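Local coordinates for protein spydx (Streptococcus pyogenes, PDB 2J43) that binds alpha-glucans such as host lung glycogen through family 41 carbohydrate-binding modules, as the glycogen-recognising part of a larger streptococcal pullulanase, at residues L18-W24 with G39-T44; R64-L70 with K81-L87; L88-E94 with N213-Y217; Y106-K110 with N198-F203. All coordinates share one frame; numbering follows the deposited sequence.

Interaction 1 (L18-W24 with G39-T44); sequences LGSLGLW and GAITMT
M43, present as selenomethionine, lies against L21 and L18 where the strand pair ends. Its CG is turned opposite the carbonyl carbon (chi1 -53°), which sets that atom 4.1 Å from L21 CB and beside the L21-G22 peptide. The selenium that follows keeps to the same neighbour, 4.1 Å from L21 CB. L18 crosses the same residue at about a right angle, and its CD2 branch comes 4.1 Å from M43 CB.

The two strands are neighbours in a four-stranded antiparallel sheet of the first family 41 module, strand 41-42 forming its edge. L23 and I41 are the hydrogen-bonded pair, with M43 N adding a further bond to L21 O. With CG opposite the backbone N (chi1 -177°), L23 brings its CB to 4.2 Å from I41 CB. Its side chain also packs on M7, F9, L55 and V57, which belong to the facing sheet. On the other face A40 CB rests 3.7 Å from G22 CA and 3.9 Å from W24 CE3. The indole meets the G39-A40 peptide obliquely, while W36 joins it edge-to-face.

Where the strands part, one water donates to both L18 O and L21 O and lies 2.6 Å from T42 OG1. That hydroxyl is also hydrogen-bonded to T44 OG1, 2.8 Å away.

Interaction 2 (R64-L70 with K81-L87); sequences RQQVSYL and KDQHISL
R64 touches L87 through its CB, 4.0 Å from L87 CD1, at the open end of a beta hairpin made by strands 66-73 and 83-86. Its guanidinium leads away, with NE bonded to P90 O and NH1 to A60 O. Next, Q65 O accepts L87 N at 2.8 Å, and one water links Q65 O to L87 O.

Q66 faces S86 in a non-hydrogen-bonded pair, where Q66 CA makes a CA-H...O contact with I85 O. V67 and I85 exchange two backbone bonds, and V67 CG2 lies 4.1 Å from L87 CD1 on the buried face. S68 stands beside H84 on the other side of the sheet.

Y69 pairs with Q83, and its ring packs on both Q83 and I85. Its CG lies between the backbone N and the carbonyl carbon (chi1 76°), turning one ring face to Q83, whose CB sits over it, 3.7 Å from the centroid and displaced toward the hydroxyl end. I85 crosses the ring at about a right angle, its CD1 3.8 Å from Y69 CE2. Finally L70 runs alongside D82, with CD2 3.4 Å from D82 OD1, an oxygen that accepts a bond from N78 ND2.

Interaction 3 (L88-E94 with N213-Y217); sequences LTPKMNE and NNPYY
Y216 reaches across to M92 and the turn around it, a worked case of one aromatic side chain spanning two loops. The bond to CB heads toward segment 88-94, and chi1 of -57° places CG opposite the carbonyl carbon. CD1 then meets T89 CG2 at 3.9 Å, while on the other flank CD2 looks to L88 CD1 more loosely.

Farther out, CE1 lies 3.7 Å from M92 CA. CE2 approaches M92 CG at 3.8 Å and the selenium of this selenomethionine a little beyond it. M92 crosses the ring at about a right angle and sets its CB over one face, a CH-pi contact 28° off the ring normal. The selenium stands obliquely, 5.0 Å from the centroid of the Y216 ring, in a Met-aromatic contact.

At the tip, OH accepts a weak bond from N93 N, 3.3 Å away. The same hydroxyl donates to a water at 2.7 Å, which in turn donates to E94 O, so the tip is tied to the backbone on both sides of the N93-E94 peptide. Beside the ring, L88 CD1 comes head-on to N214 CB at 3.5 Å.

Each loop contains a type I turn. The loop holding T89 to M92 connects strands 83-86 and 94-97 of the first module, where N93 bonds by its backbone to R6 of strand 4-9; the loop holding N214 to Y217 follows strand 201-205 of the second module, with P215 packed on F203.

Interaction 4 (Y106-K110 with N198-F203); sequences YRPLK and NHTQVF
Y106 inserts its ring among H199, Q201 and F203, and its hydroxyl is the polar centre of the contact. OH is hydrogen-bonded to H199 ND1 at 2.8 Å, the nitrogen lying at the edge of the tyrosine ring and near its plane. From the backbone, Q201 N adds a weak but nearly straight bond of 3.3 Å to Y106 OH. Q201 also slides past the ring in the opposite direction, its CB over one face and 3.7 Å from the centroid, only 14° off the normal. F203 completes an aromatic cluster with Y106 and H199; it meets the ring obliquely, with CE2 3.6 Å from Y106 CD2.

A second polar link lies farther along the linker. T200 OG1, set between its own backbone N and carbonyl carbon (chi1 55°), accepts L109 N at 3.0 Å along an almost linear bond. A water lies between the two sites, 2.7 Å from T200 OG1 and more distant from Y106 OH. The leucine side chain itself crosses Q201 at about a right angle.

Outside this shell, backbone bonds from T200 and V202 to R115 fix segment 198-203 against strand 113-119. F203 is met edge-to-face by Y155, and H199 packs on F193. On the linker side R107 forms a salt bridge with D50 of the first module, and P108 packs on W96.

The contact combines ring packing with a few directed hydrogen bonds, and no ion pair crosses between the two segments: Y106 is buried, yet its hydroxyl is bonded to an imidazole and, weakly, to a main-chain N-H, which would probably limit how far the ring can shift.

In the fold
Interactions 1 and 2 come first along the chain and share one four-stranded antiparallel sheet, ordered 41-42, 21-27, 66-73, 83-86. Their centres are about 17 Å apart and they meet where the W24 and L70 backbones pair, so together they span that sheet from edge to edge. Interaction 3, its centre about 14 Å from that of interaction 2, is joined to it through R64 and P90. It joins a loop of the first module to the C-terminal loop of the second, and interaction 4 is nested within the loop it closes, the two centres about 13 Å apart. Two contacts thus lie within one sheet of the first module, while interaction 3 bridges the modules and interaction 4 fastens the linker to the second, which probably limits their relative movement.

Interaction 1 (L18-W24 with G39-T44)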
# COMPACT_ATOMS: atom_id res chain seq x y z
N LEU A 18 14.57 -7.98 -20.44
CA LEU A 18 13.80 -8.94 -19.67
C LEU A 18 14.28 -10.36 -19.91
O LEU A 18 14.16 -11.21 -19.03
CB LEU A 18 12.29 -8.82 -19.94
CG LEU A 18 11.67 -7.47 -19.52
CD1 LEU A 18 10.21 -7.38 -20.03
CD2 LEU A 18 11.69 -7.38 -18.03
N GLY A 19 14.72 -10.67 -21.13
CA GLY A 19 15.19 -11.98 -21.50
C GLY A 19 16.45 -12.42 -20.85
O GLY A 19 16.85 -13.56 -20.97
N SER A 20 17.13 -11.46 -20.21
CA SER A 20 18.35 -11.70 -19.44
C SER A 20 18.19 -11.47 -17.97
O SER A 20 19.16 -11.73 -17.24
CB SER A 20 19.44 -10.76 -19.95
OG SER A 20 19.55 -10.87 -21.41
N LEU A 21 17.04 -11.00 -17.53
CA LEU A 21 16.78 -10.71 -16.10
C LEU A 21 16.03 -11.85 -15.40
O LEU A 21 15.09 -12.43 -15.92
CB LEU A 21 15.96 -9.45 -15.94
CG LEU A 21 16.71 -8.16 -16.25
CD1 LEU A 21 15.70 -7.01 -16.30
CD2 LEU A 21 17.81 -7.98 -15.19
N GLY A 22 16.46 -12.15 -14.16
CA GLY A 22 15.75 -13.12 -13.33
C GLY A 22 15.35 -12.58 -11.98
O GLY A 22 16.06 -11.73 -11.39
N LEU A 23 14.25 -13.10 -11.47
CA LEU A 23 13.80 -12.86 -10.08
C LEU A 23 14.08 -14.13 -9.30
O LEU A 23 13.44 -15.15 -9.47
CB LEU A 23 12.31 -12.55 -10.03
CG LEU A 23 11.72 -12.20 -8.67
CD1 LEU A 23 12.45 -10.99 -8.10
CD2 LEU A 23 10.20 -11.92 -8.71
N TRP A 24 15.02 -14.02 -8.37
CA TRP A 24 15.57 -15.12 -7.60
C TRP A 24 14.99 -14.99 -6.17
O TRP A 24 15.08 -13.94 -5.57
CB TRP A 24 17.10 -15.01 -7.56
CG TRP A 24 17.75 -16.13 -6.80
CD1 TRP A 24 17.97 -16.21 -5.44
CD2 TRP A 24 18.28 -17.32 -7.37
NE1 TRP A 24 18.58 -17.41 -5.16
CE2 TRP A 24 18.77 -18.12 -6.32
CE3 TRP A 24 18.37 -17.81 -8.69
CZ2 TRP A 24 19.34 -19.38 -6.54
CZ3 TRP A 24 18.94 -19.06 -8.92
CH2 TRP A 24 19.42 -19.84 -7.85
N GLY A 39 18.18 -20.64 -12.50
CA GLY A 39 16.95 -21.04 -11.84
C GLY A 39 16.00 -19.94 -11.42
O GLY A 39 14.93 -20.24 -10.92
N ALA A 40 16.39 -18.69 -11.57
CA ALA A 40 15.48 -17.58 -11.24
C ALA A 40 14.22 -17.62 -12.11
O ALA A 40 14.25 -18.25 -13.21
CB ALA A 40 16.20 -16.24 -11.46
N ILE A 41 13.16 -16.98 -11.64
CA ILE A 41 11.95 -16.75 -12.44
C ILE A 41 12.36 -15.86 -13.55
O ILE A 41 12.90 -14.81 -13.31
CB ILE A 41 10.83 -16.13 -11.63
CG1 ILE A 41 10.47 -16.98 -10.39
CG2 ILE A 41 9.60 -15.91 -12.54
CD1 ILE A 41 9.70 -16.25 -9.37
N THR A 42 12.10 -16.26 -14.80
CA THR A 42 12.44 -15.33 -15.90
C THR A 42 11.54 -14.10 -15.93
O THR A 42 10.34 -14.26 -15.96
CB THR A 42 12.44 -16.03 -17.26
OG1 THR A 42 12.56 -15.04 -18.29
CG2 THR A 42 11.17 -16.79 -17.57
N MSE A 43 12.11 -12.91 -15.98
CA MSE A 43 11.29 -11.72 -15.95
C MSE A 43 10.61 -11.42 -17.30
O MSE A 43 9.85 -10.48 -17.41
CB MSE A 43 12.06 -10.53 -15.39
CG MSE A 43 12.65 -10.88 -14.06
SE MSE A 43 13.10 -9.24 -13.01
CE MSE A 43 11.16 -8.56 -12.81
N THR A 44 10.85 -12.25 -18.30
CA THR A 44 9.93 -12.28 -19.45
C THR A 44 8.49 -12.53 -19.08
O THR A 44 7.60 -12.09 -19.81
CB THR A 44 10.35 -13.32 -20.52
OG1 THR A 44 10.37 -14.64 -20.02
CG2 THR A 44 11.72 -13.05 -21.09
O HOH W 1 14.90 -13.89 -18.35

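Interaction 2 (R64-L70 with K81-L87)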
# COMPACT_ATOMS: atom_id res chain seq x y z
N ARG A 64 3.47 -18.09 5.99
CA ARG A 64 3.77 -16.97 5.12
C ARG A 64 4.10 -15.71 5.91
O ARG A 64 3.22 -14.93 6.24
CB ARG A 64 2.60 -16.74 4.18
CG ARG A 64 2.48 -17.75 3.12
CD ARG A 64 1.29 -17.58 2.18
NE ARG A 64 -0.00 -17.53 2.87
CZ ARG A 64 -0.63 -18.61 3.34
NH1 ARG A 64 -0.09 -19.82 3.23
NH2 ARG A 64 -1.80 -18.47 3.97
N GLN A 65 5.37 -15.52 6.24
CA GLN A 65 5.83 -14.42 7.06
C GLN A 65 6.82 -13.50 6.37
O GLN A 65 6.83 -12.29 6.62
CB GLN A 65 6.49 -14.92 8.34
CG GLN A 65 5.51 -15.69 9.24
CD GLN A 65 6.20 -16.31 10.42
OE1 GLN A 65 7.04 -17.24 10.27
NE2 GLN A 65 5.91 -15.79 11.60
N GLN A 66 7.73 -14.07 5.57
CA GLN A 66 8.78 -13.26 4.96
C GLN A 66 9.21 -13.87 3.63
O GLN A 66 9.38 -15.09 3.54
CB GLN A 66 10.01 -13.19 5.87
CG GLN A 66 9.76 -12.66 7.28
CD GLN A 66 11.02 -12.39 8.07
OE1 GLN A 66 11.87 -11.58 7.65
NE2 GLN A 66 11.14 -13.02 9.25
N VAL A 67 9.43 -13.01 2.64
CA VAL A 67 9.91 -13.39 1.34
C VAL A 67 11.17 -12.60 1.07
O VAL A 67 11.22 -11.40 1.30
CB VAL A 67 8.87 -13.03 0.28
CG1 VAL A 67 9.39 -13.14 -1.11
CG2 VAL A 67 7.62 -13.97 0.49
N SER A 68 12.16 -13.28 0.57
CA SER A 68 13.35 -12.62 0.17
C SER A 68 13.53 -12.79 -1.34
O SER A 68 13.07 -13.75 -1.95
CB SER A 68 14.57 -13.17 0.91
OG SER A 68 14.45 -12.93 2.32
N TYR A 69 14.26 -11.86 -1.92
CA TYR A 69 14.42 -11.85 -3.36
C TYR A 69 15.61 -11.00 -3.78
O TYR A 69 16.16 -10.14 -3.04
CB TYR A 69 13.15 -11.33 -4.09
CG TYR A 69 13.03 -9.84 -3.99
CD1 TYR A 69 13.53 -9.00 -5.00
CD2 TYR A 69 12.47 -9.26 -2.86
CE1 TYR A 69 13.46 -7.61 -4.81
CE2 TYR A 69 12.37 -7.85 -2.72
CZ TYR A 69 12.88 -7.07 -3.70
OH TYR A 69 12.83 -5.69 -3.53
N LEU A 70 16.01 -11.23 -5.02
CA LEU A 70 16.94 -10.36 -5.70
C LEU A 70 16.65 -10.44 -7.19
O LEU A 70 15.98 -11.37 -7.62
CB LEU A 70 18.39 -10.72 -5.40
CG LEU A 70 18.84 -12.10 -5.85
CD1 LEU A 70 19.30 -12.03 -7.30
CD2 LEU A 70 19.96 -12.69 -4.99
N LYS A 81 21.08 -6.27 -5.14
CA LYS A 81 21.43 -6.76 -3.79
C LYS A 81 20.28 -7.58 -3.23
O LYS A 81 19.14 -7.53 -3.70
CB LYS A 81 21.81 -5.68 -2.79
CG LYS A 81 22.84 -4.67 -3.28
CD LYS A 81 23.05 -3.55 -2.22
CE LYS A 81 24.06 -2.48 -2.70
NZ LYS A 81 24.36 -1.48 -1.62
N ASP A 82 20.58 -8.39 -2.22
CA ASP A 82 19.52 -9.14 -1.57
C ASP A 82 18.53 -8.21 -0.88
O ASP A 82 18.96 -7.23 -0.25
CB ASP A 82 20.11 -10.03 -0.47
CG ASP A 82 20.99 -11.12 -0.96
OD1 ASP A 82 21.26 -11.33 -2.16
OD2 ASP A 82 21.47 -11.92 -0.06
N GLN A 83 17.25 -8.56 -0.94
CA GLN A 83 16.16 -7.79 -0.37
C GLN A 83 15.19 -8.67 0.36
O GLN A 83 15.15 -9.88 0.11
CB GLN A 83 15.47 -7.00 -1.50
CG GLN A 83 16.34 -6.16 -2.33
CD GLN A 83 16.96 -4.93 -1.66
OE1 GLN A 83 16.48 -4.47 -0.62
NE2 GLN A 83 18.05 -4.40 -2.27
N HIS A 84 14.46 -8.09 1.31
CA HIS A 84 13.59 -8.84 2.21
C HIS A 84 12.26 -8.12 2.46
O HIS A 84 12.25 -6.93 2.75
CB HIS A 84 14.31 -9.08 3.55
CG HIS A 84 15.68 -9.64 3.39
ND1 HIS A 84 16.80 -8.84 3.33
CD2 HIS A 84 16.11 -10.90 3.12
CE1 HIS A 84 17.86 -9.61 3.15
NE2 HIS A 84 17.47 -10.85 2.98
N ILE A 85 11.17 -8.87 2.38
CA ILE A 85 9.84 -8.33 2.54
C ILE A 85 9.18 -9.07 3.70
O ILE A 85 9.10 -10.28 3.71
CB ILE A 85 9.00 -8.56 1.31
CG1 ILE A 85 9.58 -7.90 0.06
CG2 ILE A 85 7.53 -8.11 1.51
CD1 ILE A 85 8.93 -8.44 -1.15
N SER A 86 8.72 -8.30 4.69
CA SER A 86 7.85 -8.81 5.75
C SER A 86 6.42 -8.85 5.25
O SER A 86 5.89 -7.84 4.77
CB SER A 86 7.90 -7.85 6.93
OG SER A 86 9.14 -7.98 7.59
N LEU A 87 5.79 -10.01 5.33
CA LEU A 87 4.37 -10.12 5.00
C LEU A 87 3.62 -9.74 6.25
O LEU A 87 3.80 -10.37 7.28
CB LEU A 87 4.02 -11.54 4.55
CG LEU A 87 4.72 -11.94 3.24
CD1 LEU A 87 4.39 -13.39 2.89
CD2 LEU A 87 4.33 -11.00 2.12
O HOH W 2 2.53 -12.87 8.00
O HOH W 3 6.26 -11.03 8.96

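Interaction 3 (L88-E94 with N213-Y217)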
# COMPACT_ATOMS: atom_id res chain seq x y z
N LEU A 88 2.80 -8.69 6.19
CA LEU A 88 2.15 -8.15 7.41
C LEU A 88 1.18 -9.14 7.99
O LEU A 88 0.94 -9.17 9.21
CB LEU A 88 1.46 -6.80 7.08
CG LEU A 88 2.40 -5.67 6.63
CD1 LEU A 88 1.60 -4.38 6.23
CD2 LEU A 88 3.40 -5.37 7.65
N THR A 89 0.60 -9.92 7.11
CA THR A 89 -0.27 -11.03 7.45
C THR A 89 -0.06 -12.09 6.41
O THR A 89 0.38 -11.77 5.30
CB THR A 89 -1.80 -10.62 7.50
OG1 THR A 89 -2.55 -11.70 7.94
CG2 THR A 89 -2.41 -10.53 6.15
N PRO A 90 -0.38 -13.36 6.70
CA PRO A 90 -0.29 -14.40 5.68
C PRO A 90 -1.18 -14.19 4.47
O PRO A 90 -0.97 -14.83 3.45
CB PRO A 90 -0.68 -15.70 6.44
CG PRO A 90 -0.50 -15.37 7.81
CD PRO A 90 -0.75 -13.94 8.02
N LYS A 91 -2.18 -13.30 4.56
CA LYS A 91 -2.99 -12.97 3.38
C LYS A 91 -2.42 -11.82 2.54
O LYS A 91 -3.03 -11.46 1.54
CB LYS A 91 -4.42 -12.59 3.76
CG LYS A 91 -5.25 -13.74 4.37
CD LYS A 91 -6.70 -13.33 4.55
CE LYS A 91 -7.57 -14.53 4.98
NZ LYS A 91 -7.13 -15.08 6.27
N MSE A 92 -1.28 -11.23 2.92
CA MSE A 92 -0.72 -10.12 2.12
C MSE A 92 -0.29 -10.64 0.76
O MSE A 92 0.50 -11.60 0.67
CB MSE A 92 0.41 -9.44 2.84
CG MSE A 92 1.10 -8.41 1.94
SE MSE A 92 2.22 -7.20 2.94
CE MSE A 92 3.57 -6.88 1.51
N ASN A 93 -0.93 -10.10 -0.27
CA ASN A 93 -0.85 -10.65 -1.61
C ASN A 93 -0.23 -9.79 -2.68
O ASN A 93 -0.32 -10.08 -3.88
CB ASN A 93 -2.17 -11.27 -2.04
CG ASN A 93 -3.21 -10.24 -2.25
OD1 ASN A 93 -2.97 -9.06 -2.04
ND2 ASN A 93 -4.39 -10.69 -2.71
N GLU A 94 0.35 -8.65 -2.30
CA GLU A 94 0.63 -7.58 -3.22
C GLU A 94 1.63 -6.67 -2.53
O GLU A 94 1.49 -6.37 -1.36
CB GLU A 94 -0.59 -6.86 -3.83
CG GLU A 94 -0.31 -6.14 -5.11
CD GLU A 94 -1.59 -5.81 -5.89
OE1 GLU A 94 -2.69 -5.91 -5.31
OE2 GLU A 94 -1.49 -5.43 -7.07
N ASN A 213 -1.70 1.95 8.98
CA ASN A 213 -0.77 2.33 7.94
C ASN A 213 -0.70 1.30 6.78
O ASN A 213 0.15 1.40 5.91
CB ASN A 213 0.60 2.62 8.53
CG ASN A 213 1.30 1.38 9.03
OD1 ASN A 213 0.98 0.26 8.63
ND2 ASN A 213 2.23 1.58 9.95
N ASN A 214 -1.65 0.37 6.77
CA ASN A 214 -1.74 -0.70 5.78
C ASN A 214 -3.14 -1.20 5.61
O ASN A 214 -3.96 -1.10 6.53
CB ASN A 214 -0.83 -1.87 6.23
CG ASN A 214 -1.26 -2.49 7.55
OD1 ASN A 214 -0.81 -2.05 8.64
ND2 ASN A 214 -2.15 -3.43 7.49
N PRO A 215 -3.45 -1.75 4.43
CA PRO A 215 -4.81 -2.17 4.14
C PRO A 215 -5.25 -3.49 4.76
O PRO A 215 -6.39 -3.88 4.53
CB PRO A 215 -4.80 -2.30 2.60
CG PRO A 215 -3.43 -2.64 2.29
CD PRO A 215 -2.56 -1.90 3.27
N TYR A 216 -4.38 -4.10 5.56
CA TYR A 216 -4.70 -5.32 6.29
C TYR A 216 -5.21 -5.00 7.68
O TYR A 216 -5.59 -5.92 8.42
CB TYR A 216 -3.48 -6.26 6.32
CG TYR A 216 -3.05 -6.55 4.92
CD1 TYR A 216 -3.73 -7.44 4.13
CD2 TYR A 216 -2.00 -5.84 4.33
CE1 TYR A 216 -3.38 -7.69 2.82
CE2 TYR A 216 -1.66 -6.07 3.00
CZ TYR A 216 -2.36 -6.97 2.25
OH TYR A 216 -2.07 -7.20 0.91
N TYR A 217 -5.21 -3.72 8.05
CA TYR A 217 -5.65 -3.28 9.40
C TYR A 217 -4.84 -4.00 10.50
O TYR A 217 -5.39 -4.43 11.49
CB TYR A 217 -7.18 -3.40 9.60
CG TYR A 217 -7.94 -2.80 8.43
CD1 TYR A 217 -8.06 -1.43 8.31
CD2 TYR A 217 -8.55 -3.60 7.46
CE1 TYR A 217 -8.76 -0.87 7.24
CE2 TYR A 217 -9.25 -3.06 6.42
CZ TYR A 217 -9.31 -1.67 6.29
OH TYR A 217 -9.96 -1.13 5.22
O HOH W 4 -0.58 -5.20 -0.10

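Interaction 4 (Y106-K110 with N198-F203)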
# COMPACT_ATOMS: atom_id res chain seq x y z
N TYR A 106 1.01 -0.91 -0.14
CA TYR A 106 0.02 -0.30 -1.05
C TYR A 106 0.84 0.52 -2.05
O TYR A 106 2.04 0.70 -1.88
CB TYR A 106 -0.94 0.59 -0.25
CG TYR A 106 -0.23 1.62 0.60
CD1 TYR A 106 0.32 2.78 0.04
CD2 TYR A 106 -0.09 1.44 1.99
CE1 TYR A 106 1.01 3.69 0.80
CE2 TYR A 106 0.59 2.37 2.77
CZ TYR A 106 1.12 3.51 2.18
OH TYR A 106 1.78 4.45 2.93
N ARG A 107 0.20 0.97 -3.13
CA ARG A 107 0.90 1.79 -4.09
C ARG A 107 1.23 3.18 -3.53
O ARG A 107 0.30 3.93 -3.20
CB ARG A 107 0.05 1.95 -5.32
CG ARG A 107 0.74 2.74 -6.39
CD ARG A 107 -0.07 2.80 -7.61
NE ARG A 107 0.60 3.57 -8.61
CZ ARG A 107 0.21 3.61 -9.87
NH1 ARG A 107 -0.85 2.91 -10.28
NH2 ARG A 107 0.88 4.34 -10.72
N PRO A 108 2.49 3.56 -3.43
CA PRO A 108 2.84 4.89 -2.91
C PRO A 108 2.31 5.98 -3.85
O PRO A 108 2.35 5.83 -5.06
CB PRO A 108 4.37 4.88 -2.92
CG PRO A 108 4.72 3.44 -2.91
CD PRO A 108 3.70 2.74 -3.69
N LEU A 109 1.78 7.04 -3.28
CA LEU A 109 1.25 8.10 -4.10
C LEU A 109 2.18 9.32 -4.09
O LEU A 109 3.24 9.28 -3.48
CB LEU A 109 -0.18 8.41 -3.65
CG LEU A 109 -1.08 7.16 -3.59
CD1 LEU A 109 -2.46 7.53 -3.04
CD2 LEU A 109 -1.21 6.39 -4.94
N LYS A 110 1.78 10.36 -4.81
CA LYS A 110 2.50 11.62 -4.92
C LYS A 110 2.89 12.22 -3.56
O LYS A 110 2.13 12.18 -2.59
CB LYS A 110 1.67 12.63 -5.75
CG LYS A 110 0.15 12.71 -5.42
CD LYS A 110 -0.58 13.86 -6.18
CE LYS A 110 -2.03 13.53 -6.60
NZ LYS A 110 -3.03 13.43 -5.47
N ASN A 198 6.96 8.08 6.04
CA ASN A 198 6.91 6.71 5.52
C ASN A 198 5.67 6.38 4.68
O ASN A 198 5.62 5.36 3.99
CB ASN A 198 6.95 5.72 6.67
CG ASN A 198 8.25 5.79 7.46
OD1 ASN A 198 9.27 6.25 6.97
ND2 ASN A 198 8.19 5.32 8.71
N HIS A 199 4.66 7.24 4.75
CA HIS A 199 3.33 6.80 4.37
C HIS A 199 2.52 7.86 3.67
O HIS A 199 2.38 8.98 4.16
CB HIS A 199 2.58 6.34 5.60
CG HIS A 199 3.03 5.02 6.11
ND1 HIS A 199 2.72 3.83 5.47
CD2 HIS A 199 3.80 4.69 7.17
CE1 HIS A 199 3.27 2.82 6.14
NE2 HIS A 199 3.93 3.32 7.18
N THR A 200 2.02 7.49 2.51
CA THR A 200 1.16 8.36 1.73
C THR A 200 -0.23 7.79 1.55
O THR A 200 -1.08 8.49 1.00
CB THR A 200 1.71 8.43 0.26
OG1 THR A 200 1.84 7.10 -0.29
CG2 THR A 200 3.12 9.04 0.18
N GLN A 201 -0.54 6.62 2.10
CA GLN A 201 -1.89 6.24 2.51
C GLN A 201 -2.07 5.75 3.91
O GLN A 201 -1.16 5.16 4.50
CB GLN A 201 -2.31 5.09 1.54
CG GLN A 201 -2.13 5.41 0.04
CD GLN A 201 -2.87 4.48 -0.91
OE1 GLN A 201 -2.31 4.03 -1.97
NE2 GLN A 201 -4.10 4.19 -0.59
N VAL A 202 -3.26 6.02 4.45
CA VAL A 202 -3.77 5.44 5.66
C VAL A 202 -5.13 4.82 5.45
O VAL A 202 -5.82 5.04 4.44
CB VAL A 202 -3.76 6.44 6.83
CG1 VAL A 202 -2.34 6.95 7.12
CG2 VAL A 202 -4.71 7.58 6.59
N PHE A 203 -5.53 4.01 6.42
CA PHE A 203 -6.67 3.14 6.28
C PHE A 203 -7.44 3.15 7.57
O PHE A 203 -6.89 2.90 8.64
CB PHE A 203 -6.21 1.71 5.94
CG PHE A 203 -5.33 1.68 4.74
CD1 PHE A 203 -5.84 1.38 3.51
CD2 PHE A 203 -4.00 2.02 4.83
CE1 PHE A 203 -5.01 1.45 2.37
CE2 PHE A 203 -3.18 2.06 3.72
CZ PHE A 203 -3.70 1.77 2.49
O HOH W 5 3.85 5.57 0.73